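PDB 4YN8: response regulator ChrA from Corynebacterium diphtheriae, which probably binds DNA to regulate transcription in a haem-sensing two-component system, under the control of its CheY-like receiver domain. Local coordinates for residues T53-P58 / I79-D84; I11-V16 / E36-S41; D26-I31 / A109-V114; M98-K103 / R122-E127. The protein carries 1 engineered substitution. One frame throughout, in Å; residues are numbered along the deposited sequence. Where two conformers were deposited one is given.

How the contacts relate
Contact 1 is the buried one of the four, at the C-terminal ends of two inner strands of the parallel sheet; the others are partly buried. Contacts 1, 2 and 4 each pair neighbouring parallel strands by backbone bonds. Contacts 1 and 2 share a magnesium ion, bound by D54 of one and by D12 and H14 of the other. Contact 4 adds K103, whose NZ makes a salt bridge with D54, so three strand ends meet in one acidic, metal-filled pocket, and a sulfate links contacts 1 and 4. Contact 3 differs: it joins a loop to helix 107-119 by side chains, through a histidine-carboxylate bond and a CH-pi contact, and touches contact 4 where L110 packs on L101.

Contact 1 (T53-P58 / I79-D84); sequences TDIQMP and ILTTYD. With MG (magnesium ion), chain F; SO4 (sulfate ion), chain B.
T53, I55 and I79 carry most of this interface, where strand 77-81 runs parallel to the end of strand 50-53. T53 and I79 form a bridge, their side chains side by side on the same face of the sheet, T53 CG2 4.1 Å from I79 CG1. The threonine suits both needs of its place: CG2 joins the apolar layer, while OG1, anti to the backbone N, donates to D54 O at 2.9 Å. Between the segments one nearly straight bond forms, L80 N to T53 O (2.8 Å, 172°), and T53 also bonds L78. The end of I55 reaches the neighbouring strand: the two isoleucine side chains cross at about a right angle, I55 CG1 3.8 Å from I79 CG2, and I55 CD1 meets T81 OG1 (3.4 Å), giving the polar pocket an apolar side. There a sulfate, probably from the crystallisation liquor, accepts from T81 OG1 (2.7 Å to O4) and the backbone N of I55 and Q56. D54 OD1 binds magnesium (2.3 Å) and pairs with K103. An aspartate here, with a threonine and a lysine at the ends of the next two strands, marks the phosphorylation site of a CheY-like receiver domain; D54 is probably the phosphoacceptor.

Contact 2 (I11-V16 / E36-S41); sequences IDDHPV and EASDGS. With MG (magnesium ion), chain F.
Two parallel strand ends meet here, with I11 bridged to A37 and one backbone bond between the segments, D12 N to A37 O (3.1 Å, 161°), lying in the carbonyl plane; beyond it the CA-H of S38 points at D12 O. I11, the most deeply packed residue, has CG1 beside the backbone N, 4.2 Å from the A37 methyl, and CG2 anti to that N, set 3.6 Å from D39 O. A branched chain thus fills the layer against the small A37 and the turn that follows. D13 lies alongside S38, its CB 3.4 Å from S38 O. D12 points away; with CG anti to its backbone N (chi1 -173°), OD1 binds magnesium at 2.1 Å and also takes the H14 N-H from above the carboxylate plane (2.8 Å), closing an Asx turn. That turn steers the chain so that H14, the N-cap of helix 15-26, offers ND1 to the same ion at 2.4 Å. D54 and three waters complete the coordination; the ion's positive charge probably offsets the crowding of carboxylates. This loop supplies the metal-binding acidic corner of a CheY-like receiver domain, after the first strand of a beta-alpha-beta unit.

Contact 3 (D26-I31 / A109-V114); sequences DSFDDI and ALHDAV. With MG (magnesium ion), chain I.
H111 turns its CG anti to the backbone N (chi1 166°), which sends the imidazole off helix 107-119 toward the loop, and D30 answers with CG in the crowded position between N and carbonyl carbon (chi1 57°). The two meet as donor and acceptor: H111 NE2 gives its proton to D30 OD2 at 2.8 Å (156°), on the syn lone pair, with carboxylate and ring nearly coplanar. At the other side of the ring, H111 ND1 donates in plane to D112 OD1 (2.8 Å), one residue along the helix. Two carboxylates thus hold the imidazole's rotation, and two donor nitrogens between acids would suit a positively charged histidine. The base of the same residue serves F28: H111 CB stands 3.6 Å over the centre of the phenyl face, a CH-pi contact, while the two rings cross obliquely. Deeper in the interface, I31 and V114 meet tip to tip, CD1 to CG1 at 3.9 Å, apolar branches that suit the buried end. The loop itself is a type I turn from F28 to I31, and magnesium binds the carbonyl oxygens of D26, F28 and I31, the last at 2.3 Å. The turn joins the end of helix 15-26 to the start of strand 31-37 and fastens both to helix 107-119, whose V114 and L110 also lean on L25; V114 packs further on strands 6-11 and 77-81.

Contact 4 (M98-K103 / R122-E127); sequences MGYLLK and RTLAPE. With SO4 (sulfate ion), chain B.
Hydrogen bonds come first, in parallel register: T123 N to M98 O at 3.1 Å and Y100 N to T123 O at 2.9 Å. M98 O is gripped twice, R122 NE also donating at 3.0 Å. The amide comes in the carbonyl plane on a lone pair, the guanidinium from above it, so the two donors approach from different directions. R122 bends at chi2 and chi3 to get there, and its NH2 goes on to A97 O. Close backbone packing follows: G99, with no side chain, lets T123 approach to 4.2 Å between CA atoms. Van der Waals contacts form the third group. Y100 and L124 lie side by side on one face of the sheet, CD1 to CD2 at 4.0 Å, and L124 CD2 sits over the R122 guanidinium face. The Y100 hydroxyl is hydrogen-bonded to A92 O and A97 N. On the other face L101 CD1 meets the methyl of A125, a small residue at the N-cap, at 3.9 Å. Back on the Y100 side, L102 CD1 touches E127 CB (3.6 Å) as helix 126-136 begins. Strands 99-102 and 123-124 with helix 107-119 form a beta-alpha-beta crossover that adds an edge strand to the receiver domain's sheet.

Contact 1 (T53-P58 / I79-D84)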
loop_
_atom_site.group_PDB
_atom_site.type_symbol
_atom_site.label_atom_id
_atom_site.label_comp_id
_atom_site.label_asym_id
_atom_site.label_seq_id
_atom_site.Cartn_x
_atom_site.Cartn_y
_atom_site.Cartn_z
ATOM N N THR A 53 -11.999 2.444 -9.611
ATOM C CA THR A 53 -11.253 1.180 -9.600
ATOM C C THR A 53 -10.813 0.768 -8.193
ATOM O O THR A 53 -10.622 1.612 -7.380
ATOM C CB THR A 53 -9.990 1.243 -10.507
ATOM O OG1 THR A 53 -9.388 -0.089 -10.617
ATOM C CG2 THR A 53 -8.948 2.172 -10.020
ATOM N N ASP A 54 -10.835 -0.560 -8.014
ATOM C CA ASP A 54 -10.161 -1.394 -7.014
ATOM C C ASP A 54 -8.641 -1.300 -7.094
ATOM O O ASP A 54 -8.101 -0.916 -8.140
ATOM C CB ASP A 54 -10.533 -2.863 -7.544
ATOM C CG ASP A 54 -10.508 -3.884 -6.548
ATOM O OD1 ASP A 54 -11.381 -3.903 -5.611
ATOM O OD2 ASP A 54 -9.674 -4.784 -6.729
ATOM N N ILE A 55 -7.912 -1.742 -6.047
ATOM C CA ILE A 55 -6.475 -1.886 -6.144
ATOM C C ILE A 55 -6.064 -3.307 -6.592
ATOM O O ILE A 55 -5.404 -3.471 -7.627
ATOM C CB ILE A 55 -5.763 -1.562 -4.803
ATOM C CG1 ILE A 55 -6.173 -0.203 -4.279
ATOM C CG2 ILE A 55 -4.275 -1.770 -4.943
ATOM C CD1 ILE A 55 -5.644 0.077 -2.884
ATOM N N GLN A 56 -6.488 -4.324 -5.849
ATOM C CA GLN A 56 -6.045 -5.721 -6.010
ATOM C C GLN A 56 -6.681 -6.428 -7.173
ATOM O O GLN A 56 -7.766 -6.891 -7.031
ATOM C CB GLN A 56 -6.486 -6.511 -4.765
ATOM C CG GLN A 56 -5.974 -5.943 -3.482
ATOM C CD GLN A 56 -6.210 -6.887 -2.324
ATOM O OE1 GLN A 56 -7.145 -6.710 -1.506
ATOM N NE2 GLN A 56 -5.389 -7.921 -2.277
ATOM N N MET A 57 -6.012 -6.516 -8.326
ATOM C CA MET A 57 -6.578 -7.246 -9.472
ATOM C C MET A 57 -5.427 -7.911 -10.215
ATOM O O MET A 57 -4.364 -7.312 -10.372
ATOM C CB MET A 57 -7.248 -6.289 -10.474
ATOM C CG MET A 57 -8.306 -5.451 -9.829
ATOM S SD MET A 57 -9.196 -4.271 -10.855
ATOM C CE MET A 57 -7.886 -3.151 -11.242
ATOM N N PRO A 58 -5.669 -9.113 -10.748
ATOM C CA PRO A 58 -4.621 -9.808 -11.480
ATOM C C PRO A 58 -4.401 -9.136 -12.833
ATOM O O PRO A 58 -5.289 -8.470 -13.383
ATOM C CB PRO A 58 -5.239 -11.215 -11.645
ATOM C CG PRO A 58 -6.653 -10.911 -12.003
ATOM C CD PRO A 58 -6.995 -9.713 -11.060
ATOM N N ILE A 79 -9.930 5.787 -6.729
ATOM C CA ILE A 79 -9.545 4.492 -6.196
ATOM C C ILE A 79 -10.358 4.202 -4.951
ATOM O O ILE A 79 -10.459 5.053 -4.044
ATOM C CB ILE A 79 -8.043 4.454 -5.833
ATOM C CG1 ILE A 79 -7.225 4.482 -7.101
ATOM C CG2 ILE A 79 -7.700 3.244 -4.984
ATOM C CD1 ILE A 79 -5.709 4.593 -6.850
ATOM N N LEU A 80 -10.936 3.008 -4.952
ATOM C CA LEU A 80 -11.702 2.472 -3.808
ATOM C C LEU A 80 -10.948 1.362 -3.143
ATOM O O LEU A 80 -10.373 0.476 -3.789
ATOM C CB LEU A 80 -13.050 1.981 -4.218
ATOM C CG LEU A 80 -13.983 2.956 -4.938
ATOM C CD1 LEU A 80 -15.330 2.328 -5.290
ATOM C CD2 LEU A 80 -14.196 4.246 -4.204
ATOM N N THR A 81 -10.945 1.384 -1.819
ATOM C CA THR A 81 -10.312 0.288 -1.111
ATOM C C THR A 81 -11.039 0.032 0.193
ATOM O O THR A 81 -12.129 0.545 0.399
ATOM C CB THR A 81 -8.817 0.556 -0.974
ATOM O OG1 THR A 81 -8.098 -0.647 -0.634
ATOM C CG2 THR A 81 -8.517 1.686 -0.008
ATOM N N THR A 82 -10.471 -0.846 1.023
ATOM C CA THR A 82 -11.018 -1.115 2.362
ATOM C C THR A 82 -9.962 -0.743 3.429
ATOM O O THR A 82 -8.758 -0.762 3.203
ATOM C CB THR A 82 -11.453 -2.586 2.539
ATOM O OG1 THR A 82 -10.345 -3.473 2.444
ATOM C CG2 THR A 82 -12.432 -2.995 1.448
ATOM N N TYR A 83 -10.444 -0.420 4.589
ATOM C CA TYR A 83 -9.544 0.093 5.637
ATOM C C TYR A 83 -8.511 -0.936 6.065
ATOM O O TYR A 83 -7.424 -0.565 6.521
ATOM C CB TYR A 83 -10.365 0.609 6.816
ATOM C CG TYR A 83 -10.900 -0.463 7.730
ATOM C CD1 TYR A 83 -12.121 -1.084 7.475
ATOM C CD2 TYR A 83 -10.158 -0.882 8.843
ATOM C CE1 TYR A 83 -12.604 -2.068 8.310
ATOM C CE2 TYR A 83 -10.658 -1.870 9.690
ATOM C CZ TYR A 83 -11.868 -2.473 9.405
ATOM O OH TYR A 83 -12.378 -3.455 10.267
ATOM N N ASP A 84 -8.852 -2.207 5.899
ATOM C CA ASP A 84 -8.010 -3.321 6.291
ATOM C C ASP A 84 -7.487 -4.084 5.116
ATOM O O ASP A 84 -7.145 -5.279 5.191
ATOM C CB ASP A 84 -8.745 -4.280 7.243
ATOM C CG ASP A 84 -10.007 -4.901 6.628
ATOM O OD1 ASP A 84 -10.505 -4.444 5.526
ATOM O OD2 ASP A 84 -10.507 -5.827 7.305
HETATM MG MG MG F . -11.875 -6.135 -5.660
HETATM S S SO4 B . -8.834 -3.422 -2.585
HETATM O O1 SO4 B . -10.076 -3.472 -1.792
HETATM O O2 SO4 B . -7.733 -3.947 -1.776
HETATM O O3 SO4 B . -8.811 -4.185 -3.857
HETATM O O4 SO4 B . -8.516 -1.972 -2.965
HETATM O O HOH W 1 -10.525 -6.161 -4.191
HETATM O O HOH W 2 -10.516 -6.031 -7.379
HETATM O O HOH W 3 -13.652 -5.971 -4.634
#

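Contact 2 (I11-V16 / E36-S41)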
loop_
_atom_site.group_PDB
_atom_site.type_symbol
_atom_site.label_atom_id
_atom_site.label_comp_id
_atom_site.label_asym_id
_atom_site.label_seq_id
_atom_site.Cartn_x
_atom_site.Cartn_y
_atom_site.Cartn_z
ATOM N N ILE A 11 -14.305 -0.836 -12.185
ATOM C CA ILE A 11 -13.320 -1.908 -12.357
ATOM C C ILE A 11 -13.076 -2.566 -11.006
ATOM O O ILE A 11 -12.772 -1.874 -10.018
ATOM C CB ILE A 11 -12.026 -1.337 -12.898
ATOM C CG1 ILE A 11 -12.325 -0.550 -14.176
ATOM C CG2 ILE A 11 -11.017 -2.458 -13.192
ATOM C CD1 ILE A 11 -11.094 -0.103 -14.931
ATOM N N ASP A 12 -13.253 -3.882 -10.959
ATOM C CA ASP A 12 -13.027 -4.660 -9.735
ATOM C C ASP A 12 -12.987 -6.110 -10.162
ATOM O O ASP A 12 -13.852 -6.546 -10.929
ATOM C CB ASP A 12 -14.198 -4.428 -8.755
ATOM C CG ASP A 12 -13.985 -5.046 -7.388
ATOM O OD1 ASP A 12 -13.326 -6.107 -7.214
ATOM O OD2 ASP A 12 -14.524 -4.410 -6.453
ATOM N N ASP A 13 -12.040 -6.854 -9.613
ATOM C CA ASP A 13 -11.889 -8.270 -9.981
ATOM C C ASP A 13 -12.900 -9.180 -9.319
ATOM O O ASP A 13 -12.984 -10.395 -9.667
ATOM C CB ASP A 13 -10.505 -8.761 -9.632
ATOM C CG ASP A 13 -10.215 -10.149 -10.205
ATOM O OD1 ASP A 13 -10.504 -10.374 -11.401
ATOM O OD2 ASP A 13 -9.694 -10.978 -9.438
ATOM N N HIS A 14 -13.629 -8.645 -8.358
ATOM C CA HIS A 14 -14.604 -9.401 -7.555
ATOM C C HIS A 14 -16.005 -9.049 -7.878
ATOM O O HIS A 14 -16.510 -8.046 -7.408
ATOM C CB HIS A 14 -14.265 -9.201 -6.063
ATOM C CG HIS A 14 -12.849 -9.500 -5.778
ATOM N ND1 HIS A 14 -11.858 -8.522 -5.701
ATOM C CD2 HIS A 14 -12.218 -10.681 -5.734
ATOM C CE1 HIS A 14 -10.690 -9.124 -5.571
ATOM N NE2 HIS A 14 -10.888 -10.429 -5.612
ATOM N N PRO A 15 -16.672 -9.863 -8.744
ATOM C CA PRO A 15 -18.009 -9.441 -9.290
ATOM C C PRO A 15 -19.086 -9.276 -8.220
ATOM O O PRO A 15 -19.975 -8.445 -8.353
ATOM C CB PRO A 15 -18.364 -10.581 -10.249
ATOM C CG PRO A 15 -17.537 -11.707 -9.797
ATOM C CD PRO A 15 -16.231 -11.148 -9.343
ATOM N N VAL A 16 -18.966 -9.996 -7.120
ATOM C CA VAL A 16 -19.961 -9.852 -6.040
ATOM C C VAL A 16 -19.847 -8.474 -5.370
ATOM O O VAL A 16 -20.866 -7.819 -5.082
ATOM C CB VAL A 16 -19.815 -10.947 -4.986
ATOM C CG1 VAL A 16 -20.695 -10.658 -3.807
ATOM C CG2 VAL A 16 -20.197 -12.309 -5.535
ATOM N N GLU A 36 -17.931 -1.910 -17.346
ATOM C CA GLU A 36 -17.304 -2.604 -16.210
ATOM C C GLU A 36 -16.149 -3.436 -16.691
ATOM O O GLU A 36 -16.175 -3.962 -17.829
ATOM C CB GLU A 36 -18.331 -3.523 -15.576
ATOM C CG GLU A 36 -19.402 -2.792 -14.803
ATOM C CD GLU A 36 -20.431 -3.761 -14.229
ATOM O OE1 GLU A 36 -20.113 -4.528 -13.264
ATOM O OE2 GLU A 36 -21.567 -3.744 -14.734
ATOM N N ALA A 37 -15.148 -3.643 -15.855
ATOM C CA ALA A 37 -14.078 -4.531 -16.198
ATOM C C ALA A 37 -13.612 -5.248 -14.949
ATOM O O ALA A 37 -13.918 -4.781 -13.845
ATOM C CB ALA A 37 -12.913 -3.780 -16.824
ATOM N N SER A 38 -12.871 -6.328 -15.139
ATOM C CA SER A 38 -12.346 -7.102 -14.001
ATOM C C SER A 38 -10.829 -6.872 -13.736
ATOM O O SER A 38 -10.253 -7.388 -12.750
ATOM C CB SER A 38 -12.740 -8.542 -14.181
ATOM O OG SER A 38 -12.012 -9.024 -15.230
ATOM N N ASP A 39 -10.179 -6.095 -14.611
ATOM C CA ASP A 39 -8.824 -5.604 -14.374
ATOM C C ASP A 39 -8.555 -4.406 -15.288
ATOM O O ASP A 39 -9.431 -3.996 -16.014
ATOM C CB ASP A 39 -7.789 -6.699 -14.594
ATOM C CG ASP A 39 -7.793 -7.226 -15.989
ATOM O OD1 ASP A 39 -7.463 -6.464 -16.936
ATOM O OD2 ASP A 39 -8.040 -8.454 -16.079
ATOM N N GLY A 40 -7.349 -3.857 -15.228
ATOM C CA GLY A 40 -7.048 -2.647 -15.948
ATOM C C GLY A 40 -6.428 -2.817 -17.324
ATOM O O GLY A 40 -5.881 -1.868 -17.854
ATOM N N SER A 41 -6.440 -4.013 -17.860
ATOM C CA SER A 41 -5.793 -4.311 -19.146
ATOM C C SER A 41 -6.640 -3.904 -20.343
ATOM O O SER A 41 -7.874 -4.098 -20.349
ATOM C CB SER A 41 -5.500 -5.812 -19.233
ATOM O OG SER A 41 -4.642 -6.227 -18.190
HETATM MG MG MG F . -11.875 -6.135 -5.660
HETATM O O HOH W 1 -10.525 -6.161 -4.191
HETATM O O HOH W 2 -10.516 -6.031 -7.379
HETATM O O HOH W 3 -13.652 -5.971 -4.634
#

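Contact 3 (D26-I31 / A109-V114)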
loop_
_atom_site.group_PDB
_atom_site.type_symbol
_atom_site.label_atom_id
_atom_site.label_comp_id
_atom_site.label_asym_id
_atom_site.label_seq_id
_atom_site.Cartn_x
_atom_site.Cartn_y
_atom_site.Cartn_z
ATOM N N ASP A 26 -25.371 3.541 -9.768
ATOM C CA ASP A 26 -26.493 3.709 -10.720
ATOM C C ASP A 26 -27.709 4.288 -10.010
ATOM O O ASP A 26 -28.533 4.975 -10.654
ATOM C CB ASP A 26 -26.833 2.376 -11.391
ATOM C CG ASP A 26 -26.050 2.128 -12.667
ATOM O OD1 ASP A 26 -25.649 3.083 -13.412
ATOM O OD2 ASP A 26 -25.895 0.931 -12.975
ATOM N N SER A 27 -27.784 4.115 -8.688
ATOM C CA SER A 27 -28.926 4.641 -7.945
ATOM C C SER A 27 -28.994 6.170 -7.925
ATOM O O SER A 27 -30.074 6.708 -7.627
ATOM C CB SER A 27 -28.990 4.097 -6.522
ATOM O OG SER A 27 -28.058 4.737 -5.695
ATOM N N PHE A 28 -27.881 6.876 -8.162
ATOM C CA PHE A 28 -27.886 8.317 -8.293
ATOM C C PHE A 28 -28.312 8.802 -9.660
ATOM O O PHE A 28 -27.829 8.335 -10.668
ATOM C CB PHE A 28 -26.544 8.928 -7.898
ATOM C CG PHE A 28 -26.220 8.702 -6.450
ATOM C CD1 PHE A 28 -26.740 9.539 -5.466
ATOM C CD2 PHE A 28 -25.434 7.623 -6.064
ATOM C CE1 PHE A 28 -26.490 9.290 -4.117
ATOM C CE2 PHE A 28 -25.168 7.382 -4.718
ATOM C CZ PHE A 28 -25.697 8.225 -3.755
ATOM N N ASP A 29 -29.196 9.791 -9.692
ATOM C CA ASP A 29 -29.733 10.323 -10.955
ATOM C C ASP A 29 -28.690 10.925 -11.886
ATOM O O ASP A 29 -28.942 11.114 -13.086
ATOM C CB ASP A 29 -30.797 11.396 -10.668
ATOM C CG ASP A 29 -32.029 10.831 -9.983
ATOM O OD1 ASP A 29 -32.368 9.657 -10.232
ATOM O OD2 ASP A 29 -32.670 11.568 -9.195
ATOM N N ASP A 30 -27.507 11.256 -11.353
ATOM C CA ASP A 30 -26.464 11.935 -12.092
ATOM C C ASP A 30 -25.217 11.103 -12.377
ATOM O O ASP A 30 -24.215 11.660 -12.811
ATOM C CB ASP A 30 -26.057 13.256 -11.432
ATOM C CG ASP A 30 -25.603 13.105 -10.000
ATOM O OD1 ASP A 30 -25.873 12.035 -9.378
ATOM O OD2 ASP A 30 -24.999 14.081 -9.478
ATOM N N ILE A 31 -25.329 9.812 -12.111
ATOM C CA ILE A 31 -24.288 8.846 -12.375
ATOM C C ILE A 31 -24.824 7.640 -13.102
ATOM O O ILE A 31 -25.816 7.004 -12.683
ATOM C CB ILE A 31 -23.583 8.412 -11.062
ATOM C CG1 ILE A 31 -22.985 9.624 -10.347
ATOM C CG2 ILE A 31 -22.512 7.324 -11.376
ATOM C CD1 ILE A 31 -22.438 9.342 -8.957
ATOM N N ALA A 109 -21.232 9.998 0.097
ATOM C CA ALA A 109 -19.774 10.243 -0.037
ATOM C C ALA A 109 -19.216 9.634 -1.313
ATOM O O ALA A 109 -18.350 10.247 -1.962
ATOM C CB ALA A 109 -19.004 9.737 1.175
ATOM N N LEU A 110 -19.718 8.484 -1.706
ATOM C CA LEU A 110 -19.319 7.902 -2.988
ATOM C C LEU A 110 -19.815 8.799 -4.136
ATOM O O LEU A 110 -19.068 9.096 -5.034
ATOM C CB LEU A 110 -19.852 6.490 -3.163
ATOM C CG LEU A 110 -19.540 5.851 -4.501
ATOM C CD1 LEU A 110 -18.032 5.849 -4.774
ATOM C CD2 LEU A 110 -20.057 4.435 -4.466
ATOM N N HIS A 111 -21.071 9.257 -4.068
ATOM C CA HIS A 111 -21.585 10.189 -5.059
ATOM C C HIS A 111 -20.732 11.427 -5.145
ATOM O O HIS A 111 -20.309 11.851 -6.221
ATOM C CB HIS A 111 -23.050 10.574 -4.720
ATOM C CG HIS A 111 -23.529 11.760 -5.480
ATOM N ND1 HIS A 111 -23.284 13.059 -5.055
ATOM C CD2 HIS A 111 -24.188 11.866 -6.657
ATOM C CE1 HIS A 111 -23.749 13.904 -5.960
ATOM N NE2 HIS A 111 -24.328 13.203 -6.920
ATOM N N ASP A 112 -20.451 12.045 -3.993
ATOM C CA ASP A 112 -19.687 13.247 -3.983
ATOM C C ASP A 112 -18.257 13.058 -4.505
ATOM O O ASP A 112 -17.708 13.984 -5.158
ATOM C CB ASP A 112 -19.633 13.805 -2.565
ATOM C CG ASP A 112 -21.004 14.354 -2.106
ATOM O OD1 ASP A 112 -22.007 14.324 -2.885
ATOM O OD2 ASP A 112 -21.096 14.783 -0.905
ATOM N N ALA A 113 -17.668 11.904 -4.187
ATOM C CA ALA A 113 -16.321 11.543 -4.718
ATOM C C ALA A 113 -16.307 11.386 -6.240
ATOM O O ALA A 113 -15.390 11.860 -6.921
ATOM C CB ALA A 113 -15.776 10.299 -4.055
ATOM N N VAL A 114 -17.352 10.783 -6.785
ATOM C CA VAL A 114 -17.465 10.716 -8.246
ATOM C C VAL A 114 -17.600 12.085 -8.880
ATOM O O VAL A 114 -16.911 12.431 -9.876
ATOM C CB VAL A 114 -18.590 9.778 -8.681
ATOM C CG1 VAL A 114 -18.795 9.846 -10.178
ATOM C CG2 VAL A 114 -18.269 8.335 -8.241
HETATM MG MG MG I . -28.105 6.701 -12.471
HETATM O O HOH W 4 -28.065 8.408 -14.254
HETATM O O HOH W 5 -30.363 6.828 -12.538
#

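Contact 4 (M98-K103 / R122-E127)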
loop_
_atom_site.group_PDB
_atom_site.type_symbol
_atom_site.label_atom_id
_atom_site.label_comp_id
_atom_site.label_asym_id
_atom_site.label_seq_id
_atom_site.Cartn_x
_atom_site.Cartn_y
_atom_site.Cartn_z
ATOM N N MET A 98 -6.826 10.979 -8.728
ATOM C CA MET A 98 -7.618 12.162 -8.399
ATOM C C MET A 98 -8.310 11.984 -7.057
ATOM O O MET A 98 -8.238 12.895 -6.206
ATOM C CB MET A 98 -8.614 12.468 -9.501
ATOM C CG MET A 98 -9.451 13.707 -9.349
ATOM S SD MET A 98 -8.490 15.243 -9.301
ATOM C CE MET A 98 -7.588 15.166 -10.808
ATOM N N GLY A 99 -8.941 10.818 -6.847
ATOM C CA GLY A 99 -9.646 10.572 -5.585
ATOM C C GLY A 99 -9.394 9.223 -4.977
ATOM O O GLY A 99 -8.996 8.276 -5.672
ATOM N N TYR A 100 -9.655 9.142 -3.674
ATOM C CA TYR A 100 -9.517 7.919 -2.894
ATOM C C TYR A 100 -10.718 7.907 -1.937
ATOM O O TYR A 100 -11.049 8.944 -1.340
ATOM C CB TYR A 100 -8.242 7.929 -2.021
ATOM C CG TYR A 100 -6.972 7.919 -2.817
ATOM C CD1 TYR A 100 -6.428 9.085 -3.331
ATOM C CD2 TYR A 100 -6.391 6.744 -3.115
ATOM C CE1 TYR A 100 -5.335 9.050 -4.154
ATOM C CE2 TYR A 100 -5.220 6.683 -3.871
ATOM C CZ TYR A 100 -4.733 7.838 -4.407
ATOM O OH TYR A 100 -3.626 7.757 -5.197
ATOM N N LEU A 101 -11.299 6.737 -1.768
ATOM C CA LEU A 101 -12.438 6.552 -0.850
ATOM C C LEU A 101 -12.491 5.125 -0.407
ATOM O O LEU A 101 -12.017 4.229 -1.112
ATOM C CB LEU A 101 -13.747 6.924 -1.556
ATOM C CG LEU A 101 -14.939 7.179 -0.630
ATOM C CD1 LEU A 101 -14.801 8.473 0.129
ATOM C CD2 LEU A 101 -16.247 7.166 -1.457
ATOM N N LEU A 102 -13.040 4.866 0.780
ATOM C CA LEU A 102 -13.300 3.500 1.155
ATOM C C LEU A 102 -14.590 2.968 0.573
ATOM O O LEU A 102 -15.550 3.689 0.425
ATOM C CB LEU A 102 -13.327 3.315 2.674
ATOM C CG LEU A 102 -12.048 3.672 3.417
ATOM C CD1 LEU A 102 -12.239 3.422 4.915
ATOM C CD2 LEU A 102 -10.887 2.893 2.894
ATOM N N LYS A 103 -14.619 1.679 0.288
ATOM C CA LYS A 103 -15.801 1.062 -0.373
ATOM C C LYS A 103 -17.059 1.052 0.452
ATOM O O LYS A 103 -18.144 1.045 -0.124
ATOM C CB LYS A 103 -15.529 -0.367 -0.794
ATOM C CG LYS A 103 -14.496 -0.504 -1.876
ATOM C CD LYS A 103 -14.209 -1.952 -2.269
ATOM C CE LYS A 103 -13.128 -1.987 -3.323
ATOM N NZ LYS A 103 -12.528 -3.304 -3.324
ATOM N N ARG A 122 -9.528 17.051 -5.951
ATOM C CA ARG A 122 -8.977 15.921 -5.213
ATOM C C ARG A 122 -9.914 15.439 -4.132
ATOM O O ARG A 122 -10.552 16.263 -3.451
ATOM C CB ARG A 122 -7.692 16.282 -4.473
ATOM C CG ARG A 122 -6.448 16.525 -5.203
ATOM C CD ARG A 122 -6.089 15.571 -6.286
ATOM N NE ARG A 122 -5.569 14.252 -5.961
ATOM C CZ ARG A 122 -4.351 13.976 -5.500
ATOM N NH1 ARG A 122 -3.526 14.940 -5.038
ATOM N NH2 ARG A 122 -4.005 12.712 -5.373
ATOM N N THR A 123 -10.003 14.118 -3.918
ATOM C CA THR A 123 -10.650 13.552 -2.736
ATOM C C THR A 123 -9.626 12.759 -2.012
ATOM O O THR A 123 -9.306 11.681 -2.394
ATOM C CB THR A 123 -11.859 12.657 -3.071
ATOM O OG1 THR A 123 -12.803 13.432 -3.805
ATOM C CG2 THR A 123 -12.534 12.066 -1.810
ATOM N N LEU A 124 -9.058 13.338 -0.956
ATOM C CA LEU A 124 -8.106 12.605 -0.124
ATOM C C LEU A 124 -8.815 12.228 1.155
ATOM O O LEU A 124 -8.679 12.881 2.216
ATOM C CB LEU A 124 -6.890 13.475 0.123
ATOM C CG LEU A 124 -6.229 14.017 -1.123
ATOM C CD1 LEU A 124 -4.993 14.851 -0.752
ATOM C CD2 LEU A 124 -5.853 12.882 -2.064
ATOM N N ALA A 125 -9.656 11.219 1.049
ATOM C CA ALA A 125 -10.629 10.984 2.100
ATOM C C ALA A 125 -9.907 10.717 3.430
ATOM O O ALA A 125 -8.973 9.888 3.509
ATOM C CB ALA A 125 -11.531 9.806 1.759
ATOM N N PRO A 126 -10.356 11.379 4.508
ATOM C CA PRO A 126 -9.698 11.156 5.807
ATOM C C PRO A 126 -9.644 9.710 6.224
ATOM O O PRO A 126 -8.673 9.295 6.861
ATOM C CB PRO A 126 -10.584 12.021 6.794
ATOM C CG PRO A 126 -11.022 13.131 5.918
ATOM C CD PRO A 126 -11.304 12.511 4.562
ATOM N N GLU A 127 -10.670 8.911 5.877
ATOM C CA GLU A 127 -10.673 7.525 6.243
ATOM C C GLU A 127 -9.584 6.733 5.526
ATOM O O GLU A 127 -9.076 5.774 6.053
ATOM C CB GLU A 127 -12.033 6.893 5.974
ATOM C CG GLU A 127 -13.165 7.532 6.791
ATOM C CD GLU A 127 -13.688 8.860 6.272
ATOM O OE1 GLU A 127 -13.228 9.400 5.207
ATOM O OE2 GLU A 127 -14.599 9.418 6.967
HETATM S S SO4 B . -8.834 -3.422 -2.585
HETATM O O1 SO4 B . -10.076 -3.472 -1.792
HETATM O O2 SO4 B . -7.733 -3.947 -1.776
HETATM O O3 SO4 B . -8.811 -4.185 -3.857
HETATM O O4 SO4 B . -8.516 -1.972 -2.965
#